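Metallo-carboxypeptidase (Pseudomonas aeruginosa, PDB 4A39) is a zinc-dependent carboxypeptidase of the M14 family, related to the cytosolic carboxypeptidases, and probably removes residues from the C-terminal ends of peptide chains. Local coordinates at residues D238-R241 with A242-E245; P252-W255 with F256-E260; L329-A332 with C333-V336; R321-P324 with G325-N328; A186-F189 with M190-L193. All coordinates share one frame; numbering follows the deposited sequence.

Contact 1 (D238-R241 with A242-E245). With GEM ((2-guanidinoethylmercapto)succinic acid), chain D.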
loop_
_atom_site.group_PDB
_atom_site.type_symbol
_atom_site.label_atom_id
_atom_site.label_comp_id
_atom_site.label_asym_id
_atom_site.label_seq_id
_atom_site.Cartn_x
_atom_site.Cartn_y
_atom_site.Cartn_z
ATOM N N ASP A 238 -15.361 0.066 -2.972
ATOM C CA ASP A 238 -14.073 0.755 -2.859
ATOM C C ASP A 238 -14.059 1.170 -1.389
ATOM O O ASP A 238 -14.788 2.080 -0.995
ATOM C CB ASP A 238 -14.047 2.009 -3.743
ATOM C CG ASP A 238 -12.713 2.752 -3.682
ATOM O OD1 ASP A 238 -12.005 2.646 -2.658
ATOM O OD2 ASP A 238 -12.379 3.458 -4.658
ATOM N N LEU A 239 -13.244 0.503 -0.578
ATOM C CA LEU A 239 -13.201 0.805 0.846
ATOM C C LEU A 239 -12.863 2.255 1.167
ATOM O O LEU A 239 -13.335 2.796 2.170
ATOM C CB LEU A 239 -12.225 -0.135 1.565
ATOM C CG LEU A 239 -12.634 -1.611 1.619
ATOM C CD1 LEU A 239 -11.630 -2.380 2.470
ATOM C CD2 LEU A 239 -14.029 -1.747 2.213
ATOM N N ASN A 240 -12.066 2.906 0.323
ATOM C CA ASN A 240 -11.741 4.284 0.634
ATOM C C ASN A 240 -12.772 5.297 0.156
ATOM O O ASN A 240 -12.466 6.479 -0.020
ATOM C CB ASN A 240 -10.348 4.661 0.134
ATOM C CG ASN A 240 -9.738 5.764 0.971
ATOM O OD1 ASN A 240 -9.933 5.800 2.188
ATOM N ND2 ASN A 240 -9.002 6.661 0.338
ATOM N N ARG A 241 -13.994 4.818 -0.055
ATOM C CA ARG A 241 -15.117 5.670 -0.432
ATOM C C ARG A 241 -16.277 5.264 0.481
ATOM O O ARG A 241 -17.417 5.673 0.271
ATOM C CB ARG A 241 -15.522 5.450 -1.895
ATOM C CG ARG A 241 -14.488 5.898 -2.915
ATOM C CD ARG A 241 -14.300 7.405 -2.907
ATOM N NE ARG A 241 -13.344 7.816 -3.931
ATOM C CZ ARG A 241 -12.029 7.633 -3.840
ATOM N NH1 ARG A 241 -11.505 7.055 -2.765
ATOM N NH2 ARG A 241 -11.236 8.003 -4.839
ATOM N N ALA A 242 -15.969 4.462 1.502
ATOM C CA ALA A 242 -16.994 3.974 2.424
ATOM C C ALA A 242 -16.900 4.531 3.837
ATOM O O ALA A 242 -17.563 4.029 4.743
ATOM C CB ALA A 242 -16.948 2.451 2.483
ATOM N N TRP A 243 -16.107 5.576 4.037
ATOM C CA TRP A 243 -15.963 6.108 5.383
ATOM C C TRP A 243 -17.080 7.019 5.872
ATOM O O TRP A 243 -17.266 7.183 7.077
ATOM C CB TRP A 243 -14.599 6.780 5.524
ATOM C CG TRP A 243 -13.503 5.761 5.468
ATOM C CD1 TRP A 243 -13.095 5.057 4.369
ATOM C CD2 TRP A 243 -12.739 5.258 6.572
ATOM N NE1 TRP A 243 -12.128 4.146 4.720
ATOM C CE2 TRP A 243 -11.889 4.246 6.065
ATOM C CE3 TRP A 243 -12.690 5.560 7.939
ATOM C CZ2 TRP A 243 -11.003 3.536 6.877
ATOM C CZ3 TRP A 243 -11.805 4.852 8.749
ATOM C CH2 TRP A 243 -10.975 3.852 8.214
ATOM N N LEU A 244 -17.835 7.599 4.951
ATOM C CA LEU A 244 -18.930 8.466 5.353
ATOM C C LEU A 244 -20.136 7.607 5.728
ATOM O O LEU A 244 -20.901 7.951 6.631
ATOM C CB LEU A 244 -19.294 9.421 4.213
ATOM C CG LEU A 244 -20.271 10.552 4.535
ATOM C CD1 LEU A 244 -19.734 11.392 5.693
ATOM C CD2 LEU A 244 -20.468 11.410 3.292
ATOM N N GLU A 245 -20.292 6.479 5.041
ATOM C CA GLU A 245 -21.410 5.573 5.290
ATOM C C GLU A 245 -20.988 4.102 5.216
ATOM O O GLU A 245 -21.343 3.386 4.273
ATOM C CB GLU A 245 -22.526 5.844 4.277
ATOM C CG GLU A 245 -23.024 7.280 4.287
ATOM C CD GLU A 245 -23.993 7.579 3.162
ATOM O OE1 GLU A 245 -23.604 7.437 1.984
ATOM O OE2 GLU A 245 -25.147 7.963 3.454
HETATM C C8 GEM D . -6.709 7.954 -3.144
HETATM S S7 GEM D . -6.162 7.826 -1.402
HETATM C C6 GEM D . -6.161 9.591 -0.921
HETATM C C5 GEM D . -5.879 10.565 -2.069
HETATM N N3 GEM D . -7.024 10.623 -2.988
HETATM C C1 GEM D . -7.712 11.756 -3.107
HETATM N N4 GEM D . -7.362 12.816 -2.383
HETATM N N2 GEM D . -8.750 11.835 -3.933
HETATM C C9 GEM D . -7.994 7.159 -3.390
HETATM O O14 GEM D . -8.551 6.633 -2.400
HETATM O O15 GEM D . -8.393 7.093 -4.570
HETATM C C10 GEM D . -5.603 7.503 -4.100
HETATM C C11 GEM D . -5.225 6.035 -3.884
HETATM O O12 GEM D . -4.014 5.770 -3.717
HETATM O O13 GEM D . -6.157 5.204 -3.908
HETATM O O HOH W 1 -19.121 6.627 2.388
#

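Contact 2 (P252-W255 with F256-E260)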
loop_
_atom_site.group_PDB
_atom_site.type_symbol
_atom_site.label_atom_id
_atom_site.label_comp_id
_atom_site.label_asym_id
_atom_site.label_seq_id
_atom_site.Cartn_x
_atom_site.Cartn_y
_atom_site.Cartn_z
ATOM N N PRO A 252 -17.426 -4.312 5.950
ATOM C CA PRO A 252 -17.079 -4.698 7.322
ATOM C C PRO A 252 -15.670 -4.308 7.749
ATOM O O PRO A 252 -15.415 -4.053 8.928
ATOM C CB PRO A 252 -17.294 -6.212 7.319
ATOM C CG PRO A 252 -16.999 -6.590 5.891
ATOM C CD PRO A 252 -17.701 -5.505 5.127
ATOM N N GLU A 253 -14.755 -4.271 6.786
ATOM C CA GLU A 253 -13.373 -3.912 7.069
ATOM C C GLU A 253 -13.289 -2.489 7.623
ATOM O O GLU A 253 -12.568 -2.225 8.585
ATOM C CB GLU A 253 -12.536 -4.030 5.793
ATOM C CG GLU A 253 -12.495 -5.442 5.211
ATOM C CD GLU A 253 -13.601 -5.732 4.199
ATOM O OE1 GLU A 253 -14.522 -4.901 4.019
ATOM O OE2 GLU A 253 -13.544 -6.812 3.576
ATOM N N VAL A 254 -14.034 -1.575 7.012
ATOM C CA VAL A 254 -14.039 -0.182 7.445
ATOM C C VAL A 254 -14.919 0.003 8.681
ATOM O O VAL A 254 -14.585 0.775 9.583
ATOM C CB VAL A 254 -14.521 0.738 6.297
ATOM C CG1 VAL A 254 -14.778 2.148 6.814
ATOM C CG2 VAL A 254 -13.456 0.772 5.201
ATOM N N TRP A 255 -16.038 -0.712 8.723
ATOM C CA TRP A 255 -16.954 -0.638 9.859
ATOM C C TRP A 255 -16.207 -0.999 11.144
ATOM O O TRP A 255 -16.387 -0.365 12.190
ATOM C CB TRP A 255 -18.131 -1.597 9.636
ATOM C CG TRP A 255 -19.111 -1.637 10.766
ATOM C CD1 TRP A 255 -19.041 -2.411 11.890
ATOM C CD2 TRP A 255 -20.294 -0.844 10.896
ATOM N NE1 TRP A 255 -20.111 -2.148 12.713
ATOM C CE2 TRP A 255 -20.896 -1.190 12.127
ATOM C CE3 TRP A 255 -20.906 0.125 10.092
ATOM C CZ2 TRP A 255 -22.081 -0.597 12.574
ATOM C CZ3 TRP A 255 -22.086 0.715 10.536
ATOM C CH2 TRP A 255 -22.660 0.351 11.766
ATOM N N PHE A 256 -15.366 -2.021 11.047
ATOM C CA PHE A 256 -14.560 -2.498 12.165
ATOM C C PHE A 256 -13.636 -1.410 12.698
ATOM O O PHE A 256 -13.647 -1.099 13.889
ATOM C CB PHE A 256 -13.723 -3.705 11.718
ATOM C CG PHE A 256 -12.593 -4.050 12.653
ATOM C CD1 PHE A 256 -12.842 -4.405 13.975
ATOM C CD2 PHE A 256 -11.277 -4.036 12.201
ATOM C CE1 PHE A 256 -11.792 -4.743 14.836
ATOM C CE2 PHE A 256 -10.225 -4.370 13.051
ATOM C CZ PHE A 256 -10.485 -4.725 14.372
ATOM N N VAL A 257 -12.834 -0.831 11.814
ATOM C CA VAL A 257 -11.894 0.202 12.233
ATOM C C VAL A 257 -12.577 1.412 12.854
ATOM O O VAL A 257 -12.117 1.921 13.877
ATOM C CB VAL A 257 -11.001 0.653 11.059
ATOM C CG1 VAL A 257 -10.056 1.761 11.511
ATOM C CG2 VAL A 257 -10.202 -0.538 10.547
ATOM N N GLN A 258 -13.671 1.871 12.254
ATOM C CA GLN A 258 -14.379 3.025 12.801
ATOM C C GLN A 258 -14.911 2.764 14.210
ATOM O O GLN A 258 -14.928 3.667 15.043
ATOM C CB GLN A 258 -15.520 3.453 11.872
ATOM C CG GLN A 258 -15.033 4.239 10.655
ATOM C CD GLN A 258 -16.154 4.920 9.888
ATOM O OE1 GLN A 258 -17.168 5.316 10.466
ATOM N NE2 GLN A 258 -15.962 5.085 8.581
ATOM N N GLN A 259 -15.338 1.537 14.484
ATOM C CA GLN A 259 -15.846 1.217 15.815
ATOM C C GLN A 259 -14.724 1.282 16.846
ATOM O O GLN A 259 -14.914 1.775 17.963
ATOM C CB GLN A 259 -16.484 -0.176 15.827
ATOM C CG GLN A 259 -17.790 -0.263 15.051
ATOM C CD GLN A 259 -18.887 0.608 15.649
ATOM O OE1 GLN A 259 -19.973 0.730 15.084
ATOM N NE2 GLN A 259 -18.608 1.213 16.800
ATOM N N GLU A 260 -13.552 0.780 16.468
ATOM C CA GLU A 260 -12.402 0.782 17.361
ATOM C C GLU A 260 -11.897 2.205 17.572
ATOM O O GLU A 260 -11.457 2.561 18.669
ATOM C CB GLU A 260 -11.282 -0.096 16.791
ATOM C CG GLU A 260 -11.619 -1.585 16.744
ATOM C CD GLU A 260 -11.961 -2.156 18.111
ATOM O OE1 GLU A 260 -11.247 -1.837 19.086
ATOM O OE2 GLU A 260 -12.935 -2.932 18.211
#

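Contact 3 (L329-A332 with C333-V336). With GEM ((2-guanidinoethylmercapto)succinic acid), chain D.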
loop_
_atom_site.group_PDB
_atom_site.type_symbol
_atom_site.label_atom_id
_atom_site.label_comp_id
_atom_site.label_asym_id
_atom_site.label_seq_id
_atom_site.Cartn_x
_atom_site.Cartn_y
_atom_site.Cartn_z
ATOM N N LEU A 329 -15.423 13.737 2.115
ATOM C CA LEU A 329 -15.332 13.077 3.415
ATOM C C LEU A 329 -15.536 11.566 3.393
ATOM O O LEU A 329 -15.530 10.924 4.442
ATOM C CB LEU A 329 -16.303 13.722 4.414
ATOM C CG LEU A 329 -15.876 15.096 4.944
ATOM C CD1 LEU A 329 -16.976 15.678 5.819
ATOM C CD2 LEU A 329 -14.581 14.965 5.742
ATOM N N ALA A 330 -15.705 10.996 2.205
ATOM C CA ALA A 330 -15.879 9.551 2.080
ATOM C C ALA A 330 -14.516 8.865 2.185
ATOM O O ALA A 330 -14.438 7.660 2.430
ATOM C CB ALA A 330 -16.538 9.209 0.749
ATOM N N LEU A 331 -13.448 9.639 1.992
ATOM C CA LEU A 331 -12.080 9.120 2.086
ATOM C C LEU A 331 -11.650 9.066 3.545
ATOM O O LEU A 331 -11.958 9.967 4.321
ATOM C CB LEU A 331 -11.102 10.014 1.322
ATOM C CG LEU A 331 -11.101 9.933 -0.207
ATOM C CD1 LEU A 331 -12.467 10.303 -0.768
ATOM C CD2 LEU A 331 -10.027 10.877 -0.740
ATOM N N ALA A 332 -10.922 8.015 3.907
ATOM C CA ALA A 332 -10.458 7.826 5.278
ATOM C C ALA A 332 -9.650 8.992 5.838
ATOM O O ALA A 332 -9.890 9.437 6.960
ATOM C CB ALA A 332 -9.639 6.540 5.376
ATOM N N CYS A 333 -8.685 9.483 5.069
ATOM C CA CYS A 333 -7.855 10.588 5.543
ATOM C C CYS A 333 -8.702 11.765 6.000
ATOM O O CYS A 333 -8.567 12.250 7.122
ATOM C CB CYS A 333 -6.898 11.048 4.441
ATOM S SG CYS A 333 -5.829 12.407 4.935
ATOM N N ASN A 334 -9.587 12.220 5.126
ATOM C CA ASN A 334 -10.445 13.348 5.440
ATOM C C ASN A 334 -11.463 13.068 6.539
ATOM O O ASN A 334 -11.648 13.887 7.443
ATOM C CB ASN A 334 -11.135 13.806 4.163
ATOM C CG ASN A 334 -10.148 14.359 3.156
ATOM O OD1 ASN A 334 -9.711 15.504 3.267
ATOM N ND2 ASN A 334 -9.766 13.538 2.185
ATOM N N PHE A 335 -12.115 11.912 6.473
ATOM C CA PHE A 335 -13.112 11.561 7.477
ATOM C C PHE A 335 -12.531 11.467 8.880
ATOM O O PHE A 335 -13.075 12.045 9.819
ATOM C CB PHE A 335 -13.797 10.235 7.128
ATOM C CG PHE A 335 -14.805 9.793 8.153
ATOM C CD1 PHE A 335 -14.417 9.011 9.238
ATOM C CD2 PHE A 335 -16.134 10.193 8.056
ATOM C CE1 PHE A 335 -15.341 8.635 10.216
ATOM C CE2 PHE A 335 -17.066 9.822 9.029
ATOM C CZ PHE A 335 -16.665 9.042 10.109
ATOM N N VAL A 336 -11.440 10.722 9.027
ATOM C CA VAL A 336 -10.818 10.552 10.336
ATOM C C VAL A 336 -10.246 11.875 10.824
ATOM O O VAL A 336 -10.444 12.267 11.978
ATOM C CB VAL A 336 -9.695 9.487 10.283
ATOM C CG1 VAL A 336 -9.055 9.321 11.657
ATOM C CG2 VAL A 336 -10.271 8.158 9.818
HETATM C C8 GEM D . -6.709 7.954 -3.144
HETATM S S7 GEM D . -6.162 7.826 -1.402
HETATM C C6 GEM D . -6.161 9.591 -0.921
HETATM C C5 GEM D . -5.879 10.565 -2.069
HETATM N N3 GEM D . -7.024 10.623 -2.988
HETATM C C1 GEM D . -7.712 11.756 -3.107
HETATM N N4 GEM D . -7.362 12.816 -2.383
HETATM N N2 GEM D . -8.750 11.835 -3.933
HETATM C C9 GEM D . -7.994 7.159 -3.390
HETATM O O14 GEM D . -8.551 6.633 -2.400
HETATM O O15 GEM D . -8.393 7.093 -4.570
HETATM C C10 GEM D . -5.603 7.503 -4.100
HETATM C C11 GEM D . -5.225 6.035 -3.884
HETATM O O12 GEM D . -4.014 5.770 -3.717
HETATM O O13 GEM D . -6.157 5.204 -3.908
#

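Contact 4 (R321-P324 with G325-N328)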
loop_
_atom_site.group_PDB
_atom_site.type_symbol
_atom_site.label_atom_id
_atom_site.label_comp_id
_atom_site.label_asym_id
_atom_site.label_seq_id
_atom_site.Cartn_x
_atom_site.Cartn_y
_atom_site.Cartn_z
ATOM N N ARG A 321 -4.199 20.309 -4.471
ATOM C CA ARG A 321 -4.800 20.566 -3.174
ATOM C C ARG A 321 -6.250 20.927 -3.382
ATOM O O ARG A 321 -6.623 21.502 -4.408
ATOM C CB ARG A 321 -4.085 21.690 -2.447
ATOM C CG ARG A 321 -3.838 22.922 -3.265
ATOM C CD ARG A 321 -2.702 23.706 -2.653
ATOM N NE ARG A 321 -1.607 22.821 -2.257
ATOM C CZ ARG A 321 -1.529 22.201 -1.080
ATOM N NH1 ARG A 321 -2.483 22.370 -0.173
ATOM N NH2 ARG A 321 -0.502 21.405 -0.816
ATOM N N SER A 322 -7.075 20.574 -2.407
ATOM C CA SER A 322 -8.494 20.862 -2.480
ATOM C C SER A 322 -8.768 22.312 -2.127
ATOM O O SER A 322 -8.079 22.895 -1.288
ATOM C CB SER A 322 -9.262 19.955 -1.517
ATOM O OG SER A 322 -10.613 20.376 -1.395
ATOM N N ALA A 323 -9.769 22.892 -2.784
ATOM C CA ALA A 323 -10.165 24.262 -2.504
ATOM C C ALA A 323 -10.779 24.197 -1.110
ATOM O O ALA A 323 -11.296 23.153 -0.709
ATOM C CB ALA A 323 -11.201 24.732 -3.517
ATOM N N PRO A 324 -10.733 25.302 -0.355
ATOM C CA PRO A 324 -11.301 25.309 0.996
ATOM C C PRO A 324 -12.694 24.685 1.102
ATOM O O PRO A 324 -13.610 25.040 0.355
ATOM C CB PRO A 324 -11.287 26.793 1.361
ATOM C CG PRO A 324 -10.045 27.278 0.663
ATOM C CD PRO A 324 -10.165 26.621 -0.693
ATOM N N GLY A 325 -12.831 23.738 2.025
ATOM C CA GLY A 325 -14.102 23.075 2.259
ATOM C C GLY A 325 -14.632 22.150 1.178
ATOM O O GLY A 325 -15.778 21.709 1.264
ATOM N N GLN A 326 -13.815 21.827 0.179
ATOM C CA GLN A 326 -14.274 20.965 -0.910
ATOM C C GLN A 326 -13.797 19.513 -0.871
ATOM O O GLN A 326 -13.844 18.813 -1.884
ATOM C CB GLN A 326 -13.887 21.588 -2.254
ATOM C CG GLN A 326 -14.413 22.999 -2.443
ATOM C CD GLN A 326 -15.904 23.098 -2.193
ATOM O OE1 GLN A 326 -16.702 22.443 -2.862
ATOM N NE2 GLN A 326 -16.288 23.915 -1.220
ATOM N N ALA A 327 -13.353 19.051 0.290
ATOM C CA ALA A 327 -12.880 17.679 0.402
ATOM C C ALA A 327 -14.023 16.673 0.342
ATOM O O ALA A 327 -15.180 17.004 0.614
ATOM C CB ALA A 327 -12.100 17.498 1.698
ATOM N N ASN A 328 -13.682 15.448 -0.042
ATOM C CA ASN A 328 -14.641 14.356 -0.110
ATOM C C ASN A 328 -14.458 13.606 1.210
ATOM O O ASN A 328 -13.442 12.935 1.410
ATOM C CB ASN A 328 -14.311 13.433 -1.289
ATOM C CG ASN A 328 -15.281 12.272 -1.414
ATOM O OD1 ASN A 328 -16.114 12.045 -0.538
ATOM N ND2 ASN A 328 -15.171 11.524 -2.507
#

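Contact 5 (A186-F189 with M190-L193)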
loop_
_atom_site.group_PDB
_atom_site.type_symbol
_atom_site.label_atom_id
_atom_site.label_comp_id
_atom_site.label_asym_id
_atom_site.label_seq_id
_atom_site.Cartn_x
_atom_site.Cartn_y
_atom_site.Cartn_z
ATOM N N ALA A 186 1.924 -0.894 0.260
ATOM C CA ALA A 186 1.352 -0.496 1.543
ATOM C C ALA A 186 1.679 -1.439 2.704
ATOM O O ALA A 186 2.144 -0.991 3.755
ATOM C CB ALA A 186 -0.155 -0.321 1.412
ATOM N N GLU A 187 1.446 -2.739 2.545
ATOM C CA GLU A 187 1.772 -3.626 3.655
ATOM C C GLU A 187 3.293 -3.768 3.812
ATOM O O GLU A 187 3.774 -4.042 4.910
ATOM C CB GLU A 187 1.084 -4.996 3.520
ATOM C CG GLU A 187 1.413 -5.928 4.689
ATOM C CD GLU A 187 0.305 -6.914 5.042
ATOM O OE1 GLU A 187 -0.464 -7.322 4.147
ATOM O OE2 GLU A 187 0.220 -7.291 6.229
ATOM N N TRP A 188 4.053 -3.579 2.734
ATOM C CA TRP A 188 5.509 -3.645 2.855
ATOM C C TRP A 188 5.924 -2.528 3.816
ATOM O O TRP A 188 6.789 -2.715 4.675
ATOM C CB TRP A 188 6.196 -3.451 1.498
ATOM C CG TRP A 188 6.252 -4.708 0.674
ATOM C CD1 TRP A 188 5.524 -4.992 -0.448
ATOM C CD2 TRP A 188 7.083 -5.851 0.913
ATOM N NE1 TRP A 188 5.851 -6.239 -0.921
ATOM C CE2 TRP A 188 6.804 -6.790 -0.105
ATOM C CE3 TRP A 188 8.035 -6.173 1.890
ATOM C CZ2 TRP A 188 7.444 -8.033 -0.179
ATOM C CZ3 TRP A 188 8.674 -7.413 1.819
ATOM C CH2 TRP A 188 8.374 -8.327 0.788
ATOM N N PHE A 189 5.292 -1.368 3.662
ATOM C CA PHE A 189 5.549 -0.208 4.522
ATOM C C PHE A 189 5.300 -0.618 5.980
ATOM O O PHE A 189 6.081 -0.295 6.877
ATOM C CB PHE A 189 4.612 0.942 4.104
ATOM C CG PHE A 189 4.637 2.153 5.017
ATOM C CD1 PHE A 189 3.955 2.140 6.234
ATOM C CD2 PHE A 189 5.283 3.323 4.629
ATOM C CE1 PHE A 189 3.911 3.275 7.047
ATOM C CE2 PHE A 189 5.243 4.468 5.432
ATOM C CZ PHE A 189 4.554 4.443 6.644
ATOM N N MET A 190 4.208 -1.341 6.212
ATOM C CA MET A 190 3.865 -1.786 7.560
ATOM C C MET A 190 4.895 -2.771 8.112
ATOM O O MET A 190 5.196 -2.751 9.305
ATOM C CB MET A 190 2.476 -2.428 7.564
ATOM C CG MET A 190 1.363 -1.498 7.092
ATOM S SD MET A 190 1.163 -0.009 8.114
ATOM C CE MET A 190 0.312 -0.688 9.538
ATOM N N GLU A 191 5.434 -3.636 7.255
ATOM C CA GLU A 191 6.441 -4.597 7.706
ATOM C C GLU A 191 7.686 -3.866 8.217
ATOM O O GLU A 191 8.278 -4.259 9.220
ATOM C CB GLU A 191 6.832 -5.560 6.575
ATOM C CG GLU A 191 7.942 -6.539 6.967
ATOM C CD GLU A 191 8.248 -7.562 5.891
ATOM O OE1 GLU A 191 7.318 -8.281 5.470
ATOM O OE2 GLU A 191 9.420 -7.653 5.470
ATOM N N GLY A 192 8.079 -2.800 7.528
ATOM C CA GLY A 192 9.244 -2.040 7.948
ATOM C C GLY A 192 9.003 -1.365 9.283
ATOM O O GLY A 192 9.877 -1.345 10.158
ATOM N N LEU A 193 7.805 -0.811 9.434
ATOM C CA LEU A 193 7.415 -0.128 10.657
ATOM C C LEU A 193 7.480 -1.104 11.834
ATOM O O LEU A 193 8.125 -0.834 12.853
ATOM C CB LEU A 193 5.995 0.430 10.481
ATOM C CG LEU A 193 5.382 1.367 11.523
ATOM C CD1 LEU A 193 4.198 2.100 10.896
ATOM C CD2 LEU A 193 4.945 0.582 12.743
#

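Contact 1 (D238-R241 with A242-E245)
Ala242 and Trp243 both come up to the carbonyl oxygen of Leu239. Ala242 N gives a hydrogen bond to Leu239 O (3.2 Å), with the donor above the carbonyl plane. The Trp243 ring brings its edge to the same oxygen, while NE1 is hydrogen-bonded to Gln179. The Asn240 amide stands nearly upright to this ring, the planes 80° apart. Water 1 bridges Arg241 O and Glu245 N.

Two side-chain hydrogen bonds shape the loop. Asp238 OD1 accepts from Asn240 N (3.0 Å), an Asx turn, and also bonds the zinc ligand His180. Arg241 bends at chi2 (-66°), which turns its guanidinium back toward Asn240 O and the ligand. Arg241 NH1 donates to this backbone oxygen.

One of the two ligand carboxylates, that of C9, is held by charge and amide together. Arg241 NH1 reaches GEM O14 (3.0 Å) and Arg241 NH2 reaches GEM O15 (3.0 Å), both almost straight. Asn240 ND2 adds a bond to GEM O14 (2.8 Å). Arg231 also binds the ligand, completing this side of the M14 pocket.

Leu239 and Trp243 pack on helix 252-264, Trp243 also meets helix 332-340, and Asn240 touches strand 268-275.

Contact 2 (P252-W255 with F256-E260)
The torsions of Trp255 and Gln259 lay the two side chains alongside each other. Trp255 CG is anti to the backbone N (chi1 178°), which places the indole beside its own carbonyl. The Gln259 chain bends at chi2 (-64°), and this carries its amide along the ring. This is an i to i+4 side-chain pair on helix 252-264 of the zinc carboxypeptidase domain. Gln259 CG makes an off-centre CH-pi contact with the five-membered ring of Trp255, 4.2 Å from its centroid. The ring and amide planes are 59° apart.

One residue earlier, Val254 and Gln258 form the same i to i+4 pair, with Val254 CG1 3.6 Å from Gln258 NE2. The Gln258 chain is extended beyond CG, and NE2 is hydrogen-bonded to Trp243 O in the preceding loop. That bond ties the helix to the ligand-binding loop. Phe256 faces the sheet, packing on strands 144-151 and 157-163.

The backbone bonds are those of an alpha-helix. Phe256 N bonds Pro252 O (2.9 Å), and Gln258 and Gln259 bond Val254 and Trp255 in the same way. Beyond the CH-pi contact, Gln259 OE1 comes obliquely to the indole rim, 3.5 Å from Trp255 CZ2.

Contact 3 (L329-A332 with C333-V336)
Leu329 meets Phe335 through its carbonyl oxygen and Asn334 through its CD2 branch, where a loop turns into a helix. Leu329 O lies at the edge of the Phe335 ring, near its plane, and is 3.3 Å from Phe335 CB. Leu329 CD2 is 4.0 Å from Asn334 CB. Leu331 CB faces Asn334 ND2 at 3.9 Å.

Two backbone hydrogen bonds start the helix. Phe335 N bonds Leu331 O (2.9 Å), and Val336 N bonds Ala332 O (2.9 Å). Leu331 occupies the N-cap position of helix 332-340. A leucine side chain cannot accept a hydrogen bond from the helix end. Asn240 OD1, from the ligand-binding loop, instead takes the N-H of Ala332, the first helical residue.

Several neighbours pack on this helix start. Ala332 touches Trp243, Gln179 and strand 268-275. Cys333 packs on strand 343-350. Phe335 reaches Gln258 of helix 252-264.

The ligand is met by one branch of Leu331, a pocket residue. Its CG is anti to the carbonyl carbon (chi1 -75°). The methyl CD2 of Leu331 lies against the guanidinium end of the inhibitor, 3.4 Å from GEM C1.

Contact 4 (R321-P324 with G325-N328)
Ser322 and Gln326 face each other across a tight turn, each with its CB directed toward the opposing segment. Ser322 OG is anti to the backbone N (chi1 170°). This sets the hydroxyl beside Gln326, 3.6 Å from Gln326 CB and 3.3 Å from Gln326 C.

Ser322 OG donates to Ala323 O (2.9 Å). Gln326 N donates to the same oxygen (3.0 Å). The two donors come from opposite faces of the carbonyl plane, and together they grip Ala323 O.

The Gln326 side chain folds back over the turn. Its first torsion (chi1 -56°) puts CG against Ala323 CB, at 3.8 Å. The bend at chi2 then brings the amide back to the next carbonyl, where Gln326 NE2 makes a weak bond to Pro324 O (3.3 Å). Two successive carbonyls, those of Ala323 and Pro324, are therefore met by one glutamine, by its backbone and its side chain.

Pro324 and Gly325 form the corner. Gly325 has a positive phi of 69°, as expected at the third position of a type II turn. Outside the turn, Ser322 N bonds Glu287, and Ala327 pairs through its backbone with Gly288.

This surface loop precedes helix 332-340. From Ala323 to Gln326 it is a type II beta turn, with proline and glycine at its two central positions.

Contact 5 (A186-F189 with M190-L193)
Helix 185-196 begins just after the zinc ligands His180 and Glu183, and this contact covers its first two turns, all buried. Met190 and Phe189 form a Met-aromatic contact. Met190 SD lies at the edge of the Phe189 ring, 5.3 Å from its centroid and 4.0 Å from Phe189 CD1. The Met190 chain bends at both chi2 (-61°) and chi3, which carries the sulfur there. Leu193 comes to the same ring obliquely, its CD1 4.0 Å from Phe189 CE1. Phe189 and Leu193 also pack on helix 366-383, and Met190 on strand 171-177.

The side chains of Trp188 and Glu191 leave the helix together, with ring and carboxylate planes 58° apart. Glu191 OE2 approaches the indole obliquely, 3.7 Å from Trp188 CZ3. Its carboxylate is held by Tyr126 and by salt bridges to Arg130 and Lys370, which should help keep it charged although buried. Trp188 NE1 bonds the carbonyl of Glu124.

Four backbone bonds run i+4 to i through the segment. They include Glu191 N to Glu187 O (2.9 Å) and Leu193 N to Phe189 O (3.1 Å). Such a helix, packed on strand 171-177 and against helices 128-138 and 366-383, belongs to the alpha/beta/alpha fold of zinc carboxypeptidases.

How the contacts relate
All five contacts lie in the zinc carboxypeptidase domain, in the chain order 5, 1, 2, 4, 3. Contacts 1, 2 and 3 form one cluster. The centres of contacts 1 and 3 are about 8 Å apart, and both touch the inhibitor. Those of contacts 1 and 2 are about 11 Å apart. Leu239 and Trp243 pack on Val254, and Trp243 on Ala332. The cluster thus joins a ligand-binding loop to two helices beside the zinc site. Contact 4 runs directly into contact 3 and reaches the surface. Contact 5 stands about 20 Å or more from the other centres, just after two zinc ligands in sequence. The seven-stranded sheet, with strands 171-177 and 268-275, links it to the cluster.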